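Local atomic coordinates of inactive glucansucrase (Lactobacillus reuteri, PDB entry 5JBD), a protein that is an inactive member of the glucansucrases, glycosyl hydrolase family 70, built round a circularly permuted (beta/alpha)8 barrel and holding a bound calcium ion. Residues A[471-475]-A[659-664]; A[666-672]-A[724-730]; A[390-396]-A[654-659]; A[414-418]-A[701-705]. All blocks are in the same frame, centred on the assembly; numbering follows the deposited sequence.

Interaction 1 (A[471-475]-A[659-664]); sequences ETAQY and FQPEPT
The Tyr-475 ring meets the amide of Gln-660 with their planes 40° apart. Gln-660 NE2 comes within 3.4 Å of Tyr-475 CD1, obliquely to the ring, and Tyr-465 stacks on the same tyrosine. The second flat group is the Phe-659 ring. Glu-471 OE2 lies at its edge, 4.3 Å from Phe-659 CD2, and Trp-427 meets the ring edge-to-face. The contact joins two loops of the TIM-type barrel. Segment 659-664 follows strand 652-654; 471-475 follows helix 465-468, which comes after the neighbouring parallel strand 460-464. Gln-660 starts away from the other loop. With CG anti to its backbone N (chi1 -165°) and the chain extended, its amide still comes back to the tyrosine. Several polar ends have partners outside the two loops. Glu-471 OE1 forms a salt bridge with Arg-395, OE2 is hydrogen-bonded to Tyr-464, Thr-472 OG1 bonds to Tyr-431, and Tyr-475 OH bonds to Asp-655 O. The backbones approach closely, and Gln-660 CA makes a CH...O contact of 3.4 Å with Glu-471 O. The Pro-661 ring packs on carbonyl oxygens, with its CD 3.1 Å from Ala-473 O. Gln-474 grips the 659-664 loop at two points, its chain bent at chi2. Thr-664 N donates to Gln-474 OE1 over 3.2 Å from above the amide plane. Gln-474 NE2 donates nearly straight to Glu-662 O over 3.1 Å, and that oxygen lies in the amide plane.

Interaction 2 (A[666-672]-A[724-730]); sequences VENHAYN and YGSGEEL
Glu-729 belongs to the capping box that opens helix 727-739, and its carboxylate also takes bonds from His-669 and Asn-672. In the box, Ser-726 OG accepts from Glu-729 N, and Ser-726 N donates to Glu-729 OE1. CG of the glutamate lies beside its backbone N (chi1 -77°), and the extended chain carries the carboxylate to these partners. His-669 ND1 donates to Glu-729 OE1 over 2.8 Å, on its syn lone pair and in the imidazole plane. The ring and carboxylate planes stand 79° apart. Asn-672 ND2 reaches Glu-729 OE2 at 2.9 Å from above the carboxylate plane, and also holds Val-666 O. Two bonds on OE1 and one on OE2 restrict the rotation of the carboxylate. The Tyr-671 ring is sandwiched. Tyr-724 CB lies over one face, 3.6 Å from the ring centroid, and Leu-730 CB over the other at 3.9 Å. Gly-725 CA fits closely, 3.5 Å from Tyr-671 CD2. Water 1 bridges Asn-672 OD1 and Glu-729 O. Tyr-671 N donates to Tyr-724 O over 3.1 Å, which ties the start of helix 670-676 to the loop before helix 727-739. Tyr-671 and Leu-730 both touch Met-691 of the barrel strand 688-691.

Interaction 3 (A[390-396]-A[654-659]); sequences TNHDQRK and EDFSLF
His-392 ND1 donates to Glu-654 OE2, which lies at the edge of the imidazole, near its plane. The modelled separation of these two atoms, 2.4 Å, is doubtfully short. A chi1 of 64° sets the ring between the backbone N and the carbonyl carbon, next to Glu-654. Ring and carboxylate stand almost perpendicular, at 83°. Glu-654 OE1 takes a second, weak bond from His-392 N at 3.2 Å, spanning backbone and ring. Phe-656 CZ lies over a face of the imidazole, 3.7 Å from His-392 ND1, and Leu-658 CD2 is 3.9 Å from His-392 CD2. Leu-658 CD1 also packs against the alkyl chain of Lys-396, 3.7 Å from its CD. The Phe-659 ring turns its edge to the helix, with CE2 3.8 Å from Lys-396 CA.

Asn-391 caps helix 392-406, its OD1 accepting from Gln-394 N. Ser-657 OG accepts from Phe-659 N in an ST turn. Water 2 joins His-392 O to Leu-658 N. Further out, Arg-395 makes salt bridges to Glu-471 and Asp-467. The contact links the start of helix 392-406, after strand 385-388, to the C-terminal end of parallel barrel strand 652-654, with strand 460-464 between them.

Interaction 4 (A[414-418]-A[701-705]); sequences MGSAY and SRYNE
Arg-702 lays its guanidinium flat on the Tyr-418 ring, planes 12° apart and centres 4.0 Å apart. This is a stacked cation-pi contact. The arginine NE sits above the middle of the ring. Arg-702 CD lies over the same ring, 3.8 Å from its centroid, and adds a CH-pi contact. At chi1 -177° the Tyr-418 ring extends opposite the backbone N, which takes it to the arginine. On the other loop, Arg-702 CG packs over the face of the neighbouring Tyr-703 ring.

Hydrogen bonds hold the edge of the guanidinium. Arg-702 NH2 donates to Met-414 O over 2.8 Å, and NH1 adds a weak bond to the same oxygen at 3.4 Å. The carbonyl oxygen lies in the guanidinium plane, but NH2 meets it from above the carbonyl plane. NH1 also bonds to Gly-187 O. This surface contact joins two loops of the TIM-type barrel domain. Segment 414-418, with a type I turn from Gly-415 to Tyr-418, connects helices 392-406 and 420-434, while segment 701-705 lies between strand 696-697 and helix 727-739.

A third link is water 3, 2.8 Å from Tyr-418 OH and, at a doubtfully short modelled distance, near Tyr-703 OH at its ring edge.

How the interactions relate
The chain from 654 to 672 runs through interactions 3, 1 and 2 in turn. Interactions 1 and 3 share Phe-659, and their centres are about 12 Å apart. A probable hydrogen bond from Glu-471 OE2 to Ser-657 OG (2.7 Å) also joins them. The centres of interactions 1 and 2 are about 13 Å apart, and Pro-663 packs on His-669. Interaction 4 reaches interaction 3 through Tyr-703, which packs on Phe-659, and reaches interaction 2 through a probable hydrogen bond between Tyr-724 OH and Glu-705 O (2.7 Å). Glycerol, probably from the crystallisation liquor, lies about 5 Å from the His-392 side chain. Ala-473 has glycerol at a similar distance, but the two side chains are too far apart to share one molecule.

Interaction 1 (A[471-475]-A[659-664])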
loop_
_atom_site.group_PDB
_atom_site.type_symbol
_atom_site.label_atom_id
_atom_site.label_comp_id
_atom_site.label_asym_id
_atom_site.label_seq_id
_atom_site.Cartn_x
_atom_site.Cartn_y
_atom_site.Cartn_z
ATOM N N GLU A 471 -1.984 -5.831 17.959
ATOM C CA GLU A 471 -1.531 -6.168 16.610
ATOM C C GLU A 471 -0.017 -6.319 16.450
ATOM O O GLU A 471 0.418 -6.840 15.425
ATOM C CB GLU A 471 -2.095 -5.164 15.598
ATOM C CG GLU A 471 -1.519 -3.752 15.669
ATOM C CD GLU A 471 -2.482 -2.733 15.047
ATOM O OE1 GLU A 471 -3.449 -2.347 15.718
ATOM O OE2 GLU A 471 -2.282 -2.346 13.882
ATOM N N THR A 472 0.772 -5.870 17.439
ATOM C CA THR A 472 2.232 -6.101 17.430
ATOM C C THR A 472 2.659 -7.395 18.127
ATOM O O THR A 472 3.821 -7.772 18.010
ATOM C CB THR A 472 3.015 -4.940 18.068
ATOM O OG1 THR A 472 2.658 -4.834 19.442
ATOM C CG2 THR A 472 2.714 -3.624 17.359
ATOM N N ALA A 473 1.758 -8.072 18.849
ATOM C CA ALA A 473 2.087 -9.370 19.431
ATOM C C ALA A 473 2.010 -10.450 18.349
ATOM O O ALA A 473 1.623 -10.184 17.209
ATOM C CB ALA A 473 1.157 -9.705 20.589
ATOM N N GLN A 474 2.397 -11.671 18.703
ATOM C CA GLN A 474 2.227 -12.804 17.795
ATOM C C GLN A 474 0.738 -12.975 17.434
ATOM O O GLN A 474 -0.161 -12.562 18.191
ATOM C CB GLN A 474 2.819 -14.084 18.399
ATOM C CG GLN A 474 4.340 -14.077 18.456
ATOM C CD GLN A 474 4.980 -14.109 17.089
ATOM O OE1 GLN A 474 4.728 -15.014 16.298
ATOM N NE2 GLN A 474 5.833 -13.130 16.806
ATOM N N TYR A 475 0.489 -13.527 16.252
ATOM C CA TYR A 475 -0.834 -13.420 15.627
ATOM C C TYR A 475 -1.949 -14.023 16.475
ATOM O O TYR A 475 -1.920 -15.208 16.809
ATOM C CB TYR A 475 -0.834 -14.039 14.212
ATOM C CG TYR A 475 -2.042 -13.628 13.382
ATOM C CD1 TYR A 475 -2.106 -12.365 12.774
ATOM C CD2 TYR A 475 -3.118 -14.481 13.224
ATOM C CE1 TYR A 475 -3.208 -11.981 12.020
ATOM C CE2 TYR A 475 -4.234 -14.113 12.477
ATOM C CZ TYR A 475 -4.289 -12.863 11.879
ATOM O OH TYR A 475 -5.415 -12.525 11.136
ATOM N N PHE A 659 2.087 -3.638 11.308
ATOM C CA PHE A 659 2.975 -3.802 12.470
ATOM C C PHE A 659 2.925 -5.203 13.062
ATOM O O PHE A 659 3.421 -5.451 14.165
ATOM C CB PHE A 659 2.605 -2.770 13.530
ATOM C CG PHE A 659 2.654 -1.366 13.018
ATOM C CD1 PHE A 659 3.859 -0.676 12.958
ATOM C CD2 PHE A 659 1.493 -0.735 12.566
ATOM C CE1 PHE A 659 3.914 0.619 12.470
ATOM C CE2 PHE A 659 1.538 0.564 12.078
ATOM C CZ PHE A 659 2.750 1.245 12.031
ATOM N N GLN A 660 2.340 -6.123 12.309
ATOM C CA GLN A 660 2.330 -7.524 12.646
ATOM C C GLN A 660 3.793 -7.985 12.658
ATOM O O GLN A 660 4.544 -7.642 11.750
ATOM C CB GLN A 660 1.511 -8.274 11.595
ATOM C CG GLN A 660 1.094 -9.674 11.975
ATOM C CD GLN A 660 0.294 -10.343 10.877
ATOM O OE1 GLN A 660 -0.533 -9.712 10.198
ATOM N NE2 GLN A 660 0.527 -11.630 10.700
ATOM N N PRO A 661 4.210 -8.710 13.702
ATOM C CA PRO A 661 5.613 -9.138 13.783
ATOM C C PRO A 661 5.927 -10.338 12.881
ATOM O O PRO A 661 5.019 -11.053 12.460
ATOM C CB PRO A 661 5.751 -9.553 15.246
ATOM C CG PRO A 661 4.418 -10.116 15.582
ATOM C CD PRO A 661 3.424 -9.222 14.840
ATOM N N GLU A 662 7.214 -10.559 12.612
ATOM C CA GLU A 662 7.650 -11.802 11.980
ATOM C C GLU A 662 7.332 -12.945 12.957
ATOM O O GLU A 662 7.479 -12.774 14.169
ATOM C CB GLU A 662 9.143 -11.748 11.650
ATOM C CG GLU A 662 9.509 -10.748 10.557
ATOM C CD GLU A 662 9.043 -11.146 9.152
ATOM O OE1 GLU A 662 8.728 -12.334 8.905
ATOM O OE2 GLU A 662 9.018 -10.263 8.266
ATOM N N PRO A 663 6.828 -14.088 12.449
ATOM C CA PRO A 663 6.420 -15.171 13.350
ATOM C C PRO A 663 7.621 -15.858 14.003
ATOM O O PRO A 663 8.656 -16.059 13.361
ATOM C CB PRO A 663 5.684 -16.145 12.433
ATOM C CG PRO A 663 6.318 -15.937 11.107
ATOM C CD PRO A 663 6.685 -14.479 11.035
ATOM N N THR A 664 7.466 -16.232 15.262
ATOM C CA THR A 664 8.547 -16.853 16.040
ATOM C C THR A 664 8.612 -18.379 15.879
ATOM O O THR A 664 9.555 -19.009 16.362
ATOM C CB THR A 664 8.404 -16.493 17.532
ATOM O OG1 THR A 664 7.041 -16.675 17.951
ATOM C CG2 THR A 664 8.809 -15.043 17.757
#

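Interaction 2 (A[666-672]-A[724-730])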
loop_
_atom_site.group_PDB
_atom_site.type_symbol
_atom_site.label_atom_id
_atom_site.label_comp_id
_atom_site.label_asym_id
_atom_site.label_seq_id
_atom_site.Cartn_x
_atom_site.Cartn_y
_atom_site.Cartn_z
ATOM N N VAL A 666 6.702 -21.888 13.247
ATOM C CA VAL A 666 5.804 -22.308 12.166
ATOM C C VAL A 666 4.344 -22.261 12.638
ATOM O O VAL A 666 3.476 -21.788 11.903
ATOM C CB VAL A 666 6.176 -23.716 11.615
ATOM C CG1 VAL A 666 5.085 -24.272 10.697
ATOM C CG2 VAL A 666 7.510 -23.646 10.882
ATOM N N GLU A 667 4.083 -22.746 13.851
ATOM C CA GLU A 667 2.740 -22.699 14.435
ATOM C C GLU A 667 2.171 -21.269 14.475
ATOM O O GLU A 667 0.970 -21.080 14.289
ATOM C CB GLU A 667 2.756 -23.323 15.834
ATOM C CG GLU A 667 1.398 -23.380 16.543
ATOM C CD GLU A 667 1.463 -24.108 17.887
ATOM O OE1 GLU A 667 2.107 -25.174 17.961
ATOM O OE2 GLU A 667 0.873 -23.614 18.871
ATOM N N ASN A 668 3.037 -20.278 14.695
ATOM C CA ASN A 668 2.635 -18.862 14.790
ATOM C C ASN A 668 2.506 -18.131 13.441
ATOM O O ASN A 668 2.174 -16.942 13.427
ATOM C CB ASN A 668 3.588 -18.082 15.718
ATOM C CG ASN A 668 3.349 -18.367 17.196
ATOM O OD1 ASN A 668 2.351 -18.967 17.582
ATOM N ND2 ASN A 668 4.280 -17.933 18.030
ATOM N N HIS A 669 2.763 -18.818 12.323
ATOM C CA HIS A 669 2.452 -18.270 11.006
ATOM C C HIS A 669 0.980 -17.883 10.986
ATOM O O HIS A 669 0.124 -18.688 11.337
ATOM C CB HIS A 669 2.692 -19.296 9.893
ATOM C CG HIS A 669 4.138 -19.558 9.592
ATOM N ND1 HIS A 669 4.539 -20.326 8.520
ATOM C CD2 HIS A 669 5.273 -19.159 10.214
ATOM C CE1 HIS A 669 5.857 -20.375 8.482
ATOM N NE2 HIS A 669 6.326 -19.672 9.498
ATOM N N ALA A 670 0.688 -16.662 10.568
ATOM C CA ALA A 670 -0.702 -16.202 10.511
ATOM C C ALA A 670 -1.588 -17.196 9.747
ATOM O O ALA A 670 -2.710 -17.472 10.174
ATOM C CB ALA A 670 -0.781 -14.811 9.886
ATOM N N TYR A 671 -1.072 -17.774 8.653
ATOM C CA TYR A 671 -1.870 -18.723 7.873
ATOM C C TYR A 671 -2.324 -19.902 8.723
ATOM O O TYR A 671 -3.489 -20.289 8.669
ATOM C CB TYR A 671 -1.129 -19.203 6.611
ATOM C CG TYR A 671 -0.879 -18.135 5.537
ATOM C CD1 TYR A 671 -1.732 -17.043 5.371
ATOM C CD2 TYR A 671 0.230 -18.218 4.704
ATOM C CE1 TYR A 671 -1.480 -16.065 4.420
ATOM C CE2 TYR A 671 0.480 -17.259 3.738
ATOM C CZ TYR A 671 -0.399 -16.180 3.591
ATOM O OH TYR A 671 -0.162 -15.218 2.649
ATOM N N ASN A 672 -1.427 -20.432 9.551
ATOM C CA ASN A 672 -1.764 -21.575 10.403
ATOM C C ASN A 672 -2.708 -21.210 11.541
ATOM O O ASN A 672 -3.639 -21.964 11.852
ATOM C CB ASN A 672 -0.486 -22.253 10.919
ATOM C CG ASN A 672 0.353 -22.835 9.782
ATOM O OD1 ASN A 672 -0.181 -23.178 8.717
ATOM N ND2 ASN A 672 1.657 -22.912 9.977
ATOM N N TYR A 724 3.557 -14.092 6.475
ATOM C CA TYR A 724 2.308 -14.781 6.833
ATOM C C TYR A 724 2.434 -16.302 6.800
ATOM O O TYR A 724 1.678 -17.009 7.485
ATOM C CB TYR A 724 1.162 -14.294 5.912
ATOM C CG TYR A 724 1.116 -12.778 5.831
ATOM C CD1 TYR A 724 0.704 -12.020 6.922
ATOM C CD2 TYR A 724 1.560 -12.106 4.694
ATOM C CE1 TYR A 724 0.695 -10.627 6.881
ATOM C CE2 TYR A 724 1.544 -10.716 4.627
ATOM C CZ TYR A 724 1.103 -9.977 5.730
ATOM O OH TYR A 724 1.116 -8.604 5.675
ATOM N N GLY A 725 3.378 -16.799 5.998
ATOM C CA GLY A 725 3.601 -18.239 5.816
ATOM C C GLY A 725 3.949 -18.589 4.374
ATOM O O GLY A 725 4.389 -17.730 3.606
ATOM N N SER A 726 3.814 -19.879 4.056
ATOM C CA SER A 726 4.071 -20.427 2.718
ATOM C C SER A 726 2.792 -20.439 1.872
ATOM O O SER A 726 1.672 -20.316 2.391
ATOM C CB SER A 726 4.602 -21.855 2.829
ATOM O OG SER A 726 3.637 -22.717 3.419
ATOM N N GLY A 727 2.987 -20.637 0.571
ATOM C CA GLY A 727 1.890 -20.780 -0.370
ATOM C C GLY A 727 1.034 -21.998 -0.073
ATOM O O GLY A 727 -0.197 -21.945 -0.217
ATOM N N GLU A 728 1.680 -23.095 0.336
ATOM C CA GLU A 728 0.963 -24.323 0.701
ATOM C C GLU A 728 0.060 -24.068 1.904
ATOM O O GLU A 728 -1.087 -24.511 1.945
ATOM C CB GLU A 728 1.923 -25.473 1.058
ATOM C CG GLU A 728 1.350 -26.829 0.792
ATOM C CD GLU A 728 2.324 -27.955 1.105
ATOM O OE1 GLU A 728 3.449 -27.982 0.552
ATOM O OE2 GLU A 728 1.953 -28.816 1.909
ATOM N N GLU A 729 0.602 -23.372 2.893
ATOM C CA GLU A 729 -0.178 -22.990 4.078
ATOM C C GLU A 729 -1.368 -22.084 3.696
ATOM O O GLU A 729 -2.495 -22.334 4.116
ATOM C CB GLU A 729 0.728 -22.320 5.108
ATOM C CG GLU A 729 1.605 -23.299 5.884
ATOM C CD GLU A 729 2.691 -22.633 6.705
ATOM O OE1 GLU A 729 2.968 -21.422 6.494
ATOM O OE2 GLU A 729 3.292 -23.330 7.563
ATOM N N LEU A 730 -1.106 -21.074 2.864
ATOM C CA LEU A 730 -2.157 -20.187 2.351
ATOM C C LEU A 730 -3.317 -20.974 1.720
ATOM O O LEU A 730 -4.488 -20.749 2.051
ATOM C CB LEU A 730 -1.591 -19.190 1.332
ATOM C CG LEU A 730 -2.598 -18.280 0.600
ATOM C CD1 LEU A 730 -3.456 -17.494 1.578
ATOM C CD2 LEU A 730 -1.878 -17.322 -0.326
HETATM O O HOH W 1 -2.245 -23.232 6.883
#

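Interaction 3 (A[390-396]-A[654-659])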
loop_
_atom_site.group_PDB
_atom_site.type_symbol
_atom_site.label_atom_id
_atom_site.label_comp_id
_atom_site.label_asym_id
_atom_site.label_seq_id
_atom_site.Cartn_x
_atom_site.Cartn_y
_atom_site.Cartn_z
ATOM N N THR A 390 -11.603 1.287 11.309
ATOM C CA THR A 390 -10.140 1.328 11.190
ATOM C C THR A 390 -9.680 0.477 10.009
ATOM O O THR A 390 -10.332 -0.500 9.661
ATOM C CB THR A 390 -9.448 0.794 12.477
ATOM O OG1 THR A 390 -10.177 1.184 13.653
ATOM C CG2 THR A 390 -8.006 1.314 12.577
ATOM N N ASN A 391 -8.565 0.857 9.399
ATOM C CA ASN A 391 -7.810 -0.056 8.546
ATOM C C ASN A 391 -6.307 0.085 8.829
ATOM O O ASN A 391 -5.882 0.920 9.646
ATOM C CB ASN A 391 -8.165 0.132 7.060
ATOM C CG ASN A 391 -7.788 1.500 6.523
ATOM O OD1 ASN A 391 -6.722 2.039 6.830
ATOM N ND2 ASN A 391 -8.672 2.068 5.696
ATOM N N HIS A 392 -5.506 -0.743 8.176
ATOM C CA HIS A 392 -4.046 -0.788 8.437
ATOM C C HIS A 392 -3.347 0.564 8.207
ATOM O O HIS A 392 -2.438 0.930 8.956
ATOM C CB HIS A 392 -3.370 -1.883 7.596
ATOM C CG HIS A 392 -3.456 -1.649 6.124
ATOM N ND1 HIS A 392 -4.558 -2.012 5.374
ATOM C CD2 HIS A 392 -2.605 -1.044 5.268
ATOM C CE1 HIS A 392 -4.366 -1.664 4.119
ATOM N NE2 HIS A 392 -3.186 -1.079 4.024
ATOM N N ASP A 393 -3.800 1.309 7.204
ATOM C CA ASP A 393 -3.233 2.634 6.905
ATOM C C ASP A 393 -3.580 3.677 7.958
ATOM O O ASP A 393 -2.762 4.552 8.262
ATOM C CB ASP A 393 -3.700 3.151 5.547
ATOM C CG ASP A 393 -3.001 2.490 4.394
ATOM O OD1 ASP A 393 -1.762 2.343 4.453
ATOM O OD2 ASP A 393 -3.691 2.147 3.417
ATOM N N GLN A 394 -4.783 3.601 8.522
ATOM C CA GLN A 394 -5.187 4.579 9.535
ATOM C C GLN A 394 -4.441 4.384 10.867
ATOM O O GLN A 394 -4.089 5.369 11.533
ATOM C CB GLN A 394 -6.711 4.595 9.732
ATOM C CG GLN A 394 -7.487 4.935 8.457
ATOM C CD GLN A 394 -6.987 6.200 7.775
ATOM O OE1 GLN A 394 -6.725 7.203 8.428
ATOM N NE2 GLN A 394 -6.836 6.145 6.463
ATOM N N ARG A 395 -4.216 3.135 11.249
ATOM C CA ARG A 395 -3.361 2.844 12.400
ATOM C C ARG A 395 -1.925 3.326 12.150
ATOM O O ARG A 395 -1.324 3.917 13.045
ATOM C CB ARG A 395 -3.374 1.358 12.758
ATOM C CG ARG A 395 -2.676 1.050 14.078
ATOM C CD ARG A 395 -3.523 1.448 15.269
ATOM N NE ARG A 395 -4.380 0.334 15.690
ATOM C CZ ARG A 395 -5.642 0.425 16.115
ATOM N NH1 ARG A 395 -6.303 1.591 16.150
ATOM N NH2 ARG A 395 -6.269 -0.688 16.488
ATOM N N LYS A 396 -1.418 3.108 10.930
ATOM C CA LYS A 396 -0.094 3.605 10.507
ATOM C C LYS A 396 0.032 5.124 10.608
ATOM O O LYS A 396 1.044 5.627 11.105
ATOM C CB LYS A 396 0.240 3.139 9.084
ATOM C CG LYS A 396 1.484 3.779 8.449
ATOM C CD LYS A 396 1.437 3.768 6.932
ATOM C CE LYS A 396 0.391 4.745 6.406
ATOM N NZ LYS A 396 0.494 4.885 4.944
ATOM N N GLU A 654 -10.592 -7.449 7.895
ATOM C CA GLU A 654 -9.217 -7.176 7.482
ATOM C C GLU A 654 -8.315 -8.004 8.395
ATOM O O GLU A 654 -8.305 -7.781 9.602
ATOM C CB GLU A 654 -8.839 -5.678 7.588
ATOM C CG GLU A 654 -7.391 -5.433 7.160
ATOM C CD GLU A 654 -6.978 -3.976 7.024
ATOM O OE1 GLU A 654 -7.668 -3.072 7.502
ATOM O OE2 GLU A 654 -5.913 -3.745 6.423
ATOM N N ASP A 655 -7.562 -8.933 7.821
ATOM C CA ASP A 655 -6.858 -9.955 8.627
ATOM C C ASP A 655 -5.451 -9.595 9.109
ATOM O O ASP A 655 -4.791 -10.429 9.728
ATOM C CB ASP A 655 -6.841 -11.300 7.880
ATOM C CG ASP A 655 -5.637 -11.486 6.974
ATOM O OD1 ASP A 655 -5.003 -10.498 6.531
ATOM O OD2 ASP A 655 -5.332 -12.674 6.698
ATOM N N PHE A 656 -4.974 -8.390 8.816
ATOM C CA PHE A 656 -3.580 -8.056 9.092
ATOM C C PHE A 656 -3.384 -6.631 9.567
ATOM O O PHE A 656 -4.290 -5.782 9.456
ATOM C CB PHE A 656 -2.725 -8.284 7.842
ATOM C CG PHE A 656 -2.901 -7.247 6.758
ATOM C CD1 PHE A 656 -3.997 -7.288 5.909
ATOM C CD2 PHE A 656 -1.946 -6.250 6.563
ATOM C CE1 PHE A 656 -4.157 -6.341 4.900
ATOM C CE2 PHE A 656 -2.101 -5.300 5.563
ATOM C CZ PHE A 656 -3.208 -5.351 4.722
ATOM N N SER A 657 -2.171 -6.392 10.071
ATOM C CA SER A 657 -1.657 -5.060 10.384
ATOM C C SER A 657 -0.281 -4.921 9.734
ATOM O O SER A 657 0.451 -5.907 9.616
ATOM C CB SER A 657 -1.512 -4.894 11.913
ATOM O OG SER A 657 -0.705 -3.759 12.251
ATOM N N LEU A 658 0.098 -3.701 9.370
ATOM C CA LEU A 658 1.470 -3.428 8.945
ATOM C C LEU A 658 2.499 -3.746 10.048
ATOM O O LEU A 658 3.645 -4.090 9.743
ATOM C CB LEU A 658 1.630 -1.955 8.532
ATOM C CG LEU A 658 0.768 -1.422 7.391
ATOM C CD1 LEU A 658 1.091 0.041 7.109
ATOM C CD2 LEU A 658 0.980 -2.232 6.121
ATOM N N PHE A 659 2.087 -3.638 11.308
ATOM C CA PHE A 659 2.975 -3.802 12.470
ATOM C C PHE A 659 2.925 -5.203 13.062
ATOM O O PHE A 659 3.421 -5.451 14.165
ATOM C CB PHE A 659 2.605 -2.770 13.530
ATOM C CG PHE A 659 2.654 -1.366 13.018
ATOM C CD1 PHE A 659 3.859 -0.676 12.958
ATOM C CD2 PHE A 659 1.493 -0.735 12.566
ATOM C CE1 PHE A 659 3.914 0.619 12.470
ATOM C CE2 PHE A 659 1.538 0.564 12.078
ATOM C CZ PHE A 659 2.750 1.245 12.031
HETATM O O HOH W 2 -1.358 -1.343 10.422
#

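Interaction 4 (A[414-418]-A[701-705])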
loop_
_atom_site.group_PDB
_atom_site.type_symbol
_atom_site.label_atom_id
_atom_site.label_comp_id
_atom_site.label_asym_id
_atom_site.label_seq_id
_atom_site.Cartn_x
_atom_site.Cartn_y
_atom_site.Cartn_z
ATOM N N MET A 414 10.683 10.230 8.244
ATOM C CA MET A 414 9.805 9.309 7.503
ATOM C C MET A 414 10.468 8.747 6.241
ATOM O O MET A 414 9.868 7.917 5.561
ATOM C CB MET A 414 8.465 9.980 7.148
ATOM C CG MET A 414 7.547 10.195 8.338
ATOM S SD MET A 414 6.845 8.672 9.009
ATOM C CE MET A 414 7.628 8.578 10.628
ATOM N N GLY A 415 11.690 9.197 5.937
ATOM C CA GLY A 415 12.508 8.636 4.865
ATOM C C GLY A 415 13.681 7.853 5.447
ATOM O O GLY A 415 13.502 6.996 6.325
ATOM N N SER A 416 14.886 8.172 4.982
ATOM C CA SER A 416 16.087 7.380 5.295
ATOM C C SER A 416 16.533 7.411 6.769
ATOM O O SER A 416 17.292 6.540 7.188
ATOM C CB SER A 416 17.242 7.800 4.387
ATOM O OG SER A 416 17.613 9.131 4.625
ATOM N N ALA A 417 16.053 8.377 7.557
ATOM C CA ALA A 417 16.372 8.439 8.997
ATOM C C ALA A 417 15.342 7.720 9.890
ATOM O O ALA A 417 15.447 7.772 11.121
ATOM C CB ALA A 417 16.547 9.889 9.438
ATOM N N TYR A 418 14.352 7.063 9.279
ATOM C CA TYR A 418 13.406 6.220 10.017
ATOM C C TYR A 418 14.167 5.099 10.715
ATOM O O TYR A 418 15.035 4.471 10.106
ATOM C CB TYR A 418 12.349 5.625 9.061
ATOM C CG TYR A 418 11.274 4.792 9.731
ATOM C CD1 TYR A 418 11.471 3.437 9.983
ATOM C CD2 TYR A 418 10.035 5.352 10.088
ATOM C CE1 TYR A 418 10.482 2.661 10.589
ATOM C CE2 TYR A 418 9.047 4.587 10.696
ATOM C CZ TYR A 418 9.265 3.243 10.937
ATOM O OH TYR A 418 8.293 2.471 11.531
ATOM N N SER A 701 11.928 -3.429 2.747
ATOM C CA SER A 701 10.705 -2.640 2.960
ATOM C C SER A 701 10.476 -2.403 4.463
ATOM O O SER A 701 10.914 -3.186 5.312
ATOM C CB SER A 701 9.491 -3.317 2.309
ATOM O OG SER A 701 9.092 -4.495 2.987
ATOM N N ARG A 702 9.802 -1.308 4.781
ATOM C CA ARG A 702 9.590 -0.917 6.166
ATOM C C ARG A 702 8.845 -1.972 6.993
ATOM O O ARG A 702 9.215 -2.238 8.138
ATOM C CB ARG A 702 8.851 0.418 6.202
ATOM C CG ARG A 702 8.693 1.036 7.587
ATOM C CD ARG A 702 8.275 2.496 7.457
ATOM N NE ARG A 702 9.367 3.308 6.915
ATOM C CZ ARG A 702 9.260 4.553 6.462
ATOM N NH1 ARG A 702 8.088 5.198 6.462
ATOM N NH2 ARG A 702 10.348 5.167 6.006
ATOM N N TYR A 703 7.810 -2.575 6.413
ATOM C CA TYR A 703 6.938 -3.470 7.162
ATOM C C TYR A 703 6.945 -4.928 6.710
ATOM O O TYR A 703 6.437 -5.795 7.431
ATOM C CB TYR A 703 5.501 -2.928 7.124
ATOM C CG TYR A 703 5.341 -1.485 7.602
ATOM C CD1 TYR A 703 5.576 -1.131 8.925
ATOM C CD2 TYR A 703 4.937 -0.484 6.724
ATOM C CE1 TYR A 703 5.424 0.181 9.359
ATOM C CE2 TYR A 703 4.784 0.824 7.142
ATOM C CZ TYR A 703 5.021 1.158 8.459
ATOM O OH TYR A 703 4.863 2.459 8.856
ATOM N N ASN A 704 7.533 -5.225 5.543
ATOM C CA ASN A 704 7.521 -6.600 4.994
ATOM C C ASN A 704 6.086 -7.155 4.879
ATOM O O ASN A 704 5.847 -8.348 5.091
ATOM C CB ASN A 704 8.429 -7.539 5.835
ATOM C CG ASN A 704 9.833 -7.652 5.272
ATOM O OD1 ASN A 704 10.216 -8.691 4.747
ATOM N ND2 ASN A 704 10.601 -6.574 5.368
ATOM N N GLU A 705 5.138 -6.267 4.563
ATOM C CA GLU A 705 3.703 -6.598 4.579
ATOM C C GLU A 705 3.172 -7.166 3.270
ATOM O O GLU A 705 2.100 -7.774 3.275
ATOM C CB GLU A 705 2.844 -5.374 4.981
ATOM C CG GLU A 705 2.538 -4.355 3.878
ATOM C CD GLU A 705 3.770 -3.666 3.304
ATOM O OE1 GLU A 705 4.790 -3.539 4.010
ATOM O OE2 GLU A 705 3.752 -3.289 2.125
HETATM O O HOH W 3 5.629 3.161 11.174
#